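Local atomic coordinates of DUF1896 domain-containing protein (Porphyromonas gingivalis, PDB entry 2APL), a protein that is of unknown function but belongs to the DUF1896 family and folds as a largely helical single chain without strands. Residues A[138-141]-A[142-145]. Numbering follows the deposited sequence.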
ATOM      1  N   ILE A 138      12.906   8.800 -12.761  1.00 33.99           N
ATOM      2  CA  ILE A 138      12.810  10.137 -12.162  1.00 34.66           C
ATOM      3  C   ILE A 138      13.965  11.056 -12.568  1.00 35.13           C
ATOM      4  O   ILE A 138      13.746  12.238 -12.902  1.00 35.77           O
ATOM      5  CB  ILE A 138      12.612  10.049 -10.613  1.00 34.30           C
ATOM      6  CG1 ILE A 138      11.260   9.355 -10.347  1.00 34.58           C
ATOM      7  CG2 ILE A 138      12.622  11.460  -9.924  1.00 33.21           C
ATOM      8  CD1 ILE A 138      11.135   8.790  -8.842  1.00 35.35           C
ATOM      9  N   VAL A 139      15.185  10.525 -12.596  1.00 35.12           N
ATOM     10  CA  VAL A 139      16.306  11.294 -13.183  1.00 35.28           C
ATOM     11  C   VAL A 139      15.943  11.791 -14.594  1.00 35.05           C
ATOM     12  O   VAL A 139      16.205  12.937 -14.933  1.00 34.51           O
ATOM     13  CB  VAL A 139      17.636  10.478 -13.193  1.00 35.32           C
ATOM     14  CG1 VAL A 139      18.713  11.179 -14.023  1.00 36.67           C
ATOM     15  CG2 VAL A 139      18.121  10.275 -11.761  1.00 37.33           C
ATOM     16  N   LEU A 140      15.322  10.930 -15.402  1.00 34.71           N
ATOM     17  CA  LEU A 140      15.063  11.307 -16.774  1.00 34.63           C
ATOM     18  C   LEU A 140      13.986  12.368 -16.791  1.00 34.74           C
ATOM     19  O   LEU A 140      14.071  13.288 -17.616  1.00 33.77           O
ATOM     20  CB  LEU A 140      14.622  10.116 -17.642  1.00 34.22           C
ATOM     21  CG  LEU A 140      15.813   9.224 -18.018  1.00 36.42           C
ATOM     22  CD1 LEU A 140      15.350   7.984 -18.828  1.00 34.92           C
ATOM     23  CD2 LEU A 140      16.901   9.978 -18.745  1.00 37.37           C
ATOM     24  N   LEU A 141      12.967  12.190 -15.944  1.00 33.76           N
ATOM     25  CA  LEU A 141      11.844  13.148 -15.834  1.00 34.49           C
ATOM     26  C   LEU A 141      12.364  14.533 -15.479  1.00 34.48           C
ATOM     27  O   LEU A 141      12.008  15.524 -16.129  1.00 36.43           O
ATOM     28  CB  LEU A 141      10.788  12.666 -14.812  1.00 34.39           C
ATOM     29  CG  LEU A 141       9.773  11.600 -15.297  1.00 35.50           C
ATOM     30  CD1 LEU A 141       9.046  10.939 -14.074  1.00 32.83           C
ATOM     31  CD2 LEU A 141       8.764  12.198 -16.324  1.00 33.65           C
ATOM     32  N   ILE A 142      13.251  14.610 -14.499  1.00 35.00           N
ATOM     33  CA  ILE A 142      13.915  15.883 -14.127  1.00 36.72           C
ATOM     34  C   ILE A 142      14.808  16.465 -15.254  1.00 36.72           C
ATOM     35  O   ILE A 142      14.689  17.654 -15.584  1.00 35.58           O
ATOM     36  CB  ILE A 142      14.770  15.696 -12.872  1.00 36.91           C
ATOM     37  CG1 ILE A 142      13.885  15.235 -11.682  1.00 40.09           C
ATOM     38  CG2 ILE A 142      15.561  16.995 -12.504  1.00 38.41           C
ATOM     39  CD1 ILE A 142      14.698  14.931 -10.393  1.00 38.61           C
ATOM     40  N   GLU A 143      15.686  15.640 -15.841  1.00 35.69           N
ATOM     41  CA  GLU A 143      16.604  16.123 -16.876  1.00 38.38           C
ATOM     42  C   GLU A 143      15.857  16.593 -18.129  1.00 37.51           C
ATOM     43  O   GLU A 143      16.278  17.519 -18.802  1.00 35.71           O
ATOM     44  CB  GLU A 143      17.591  15.022 -17.284  1.00 38.81           C
ATOM     45  CG  GLU A 143      18.651  14.644 -16.188  1.00 43.29           C
ATOM     46  CD  GLU A 143      19.634  13.526 -16.646  1.00 42.95           C
ATOM     47  OE1 GLU A 143      19.310  12.746 -17.608  1.00 48.61           O
ATOM     48  OE2 GLU A 143      20.718  13.420 -16.018  1.00 45.65           O
ATOM     49  N   SER A 144      14.730  15.947 -18.440  1.00 37.79           N
ATOM     50  CA  SER A 144      13.972  16.316 -19.646  1.00 38.76           C
ATOM     51  C   SER A 144      12.980  17.455 -19.380  1.00 39.02           C
ATOM     52  O   SER A 144      12.257  17.871 -20.288  1.00 39.28           O
ATOM     53  CB  SER A 144      13.220  15.114 -20.205  1.00 35.65           C
ATOM     54  OG  SER A 144      12.281  14.651 -19.278  1.00 40.16           O
ATOM     55  N   ASN A 145      12.979  17.955 -18.150  1.00 39.25           N
ATOM     56  CA  ASN A 145      12.023  18.947 -17.684  1.00 41.06           C
ATOM     57  C   ASN A 145      10.540  18.518 -17.856  1.00 41.70           C
ATOM     58  O   ASN A 145       9.673  19.327 -18.198  1.00 42.62           O
ATOM     59  CB  ASN A 145      12.339  20.338 -18.314  1.00 40.07           C
ATOM     60  CG  ASN A 145      11.742  21.486 -17.519  1.00 42.33           C
ATOM     61  OD1 ASN A 145      11.574  21.395 -16.295  1.00 43.50           O
ATOM     62  ND2 ASN A 145      11.398  22.569 -18.210  1.00 37.89           N
TER
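Leu140 and Ser144 meet where helix 126-143 runs out, and their contact illustrates how a serine can serve the last turn of a helix twice. Ser144 N reaches Leu140 O at 2.9 Å with a bent N-H···O angle of 148°, and the hydroxyl of the same residue donates to that oxygen as well, Ser144 OG lying 2.8 Å from Leu140 O. Two donors thus grip one carbonyl oxygen, from opposite faces of its plane. What lets the hydroxyl fold back is its first torsion, chi1 62°, which sets OG between the backbone N and the carbonyl carbon. The two preceding backbone bonds are straighter: Ile142 N donates to Ile138 O at 173°, and Glu143 N to Val139 O almost as directly.

The helix closes with a Schellman motif. Asn145 takes positive phi, the left-handed conformation that ends the spiral, and its N donates to Ile142 O at 3.1 Å. This exposed end lies at the periphery of the largely helical chain, the centre of the contact being about 25 Å from the centre of the chain.

Side chains meet at i to i+4 and i to i+3 spacing. Ile138 and Ile142 form the apolar pair: on the inward side, Ile138 CG2 and Ile142 CD1 approach to 4.1 Å, the two side chains crossing at a slant; both also touch Phe86, while Ile138 packs further against Val81 and Leu82 of helix 74-85. The exposed Glu143 runs alongside Val139, which also touches Phe86, both side chains pointing the same way. Its extended chain lays the carboxylate beside the CG1 methyl, Glu143 OE2 coming within 3.6 Å of Val139 CG1, while the other oxygen, Glu143 OE1, lies 3.8 Å from Leu140 CD2. The aliphatic part of the glutamate likewise rests on the backbone, with Glu143 CG 3.2 Å from Val139 O.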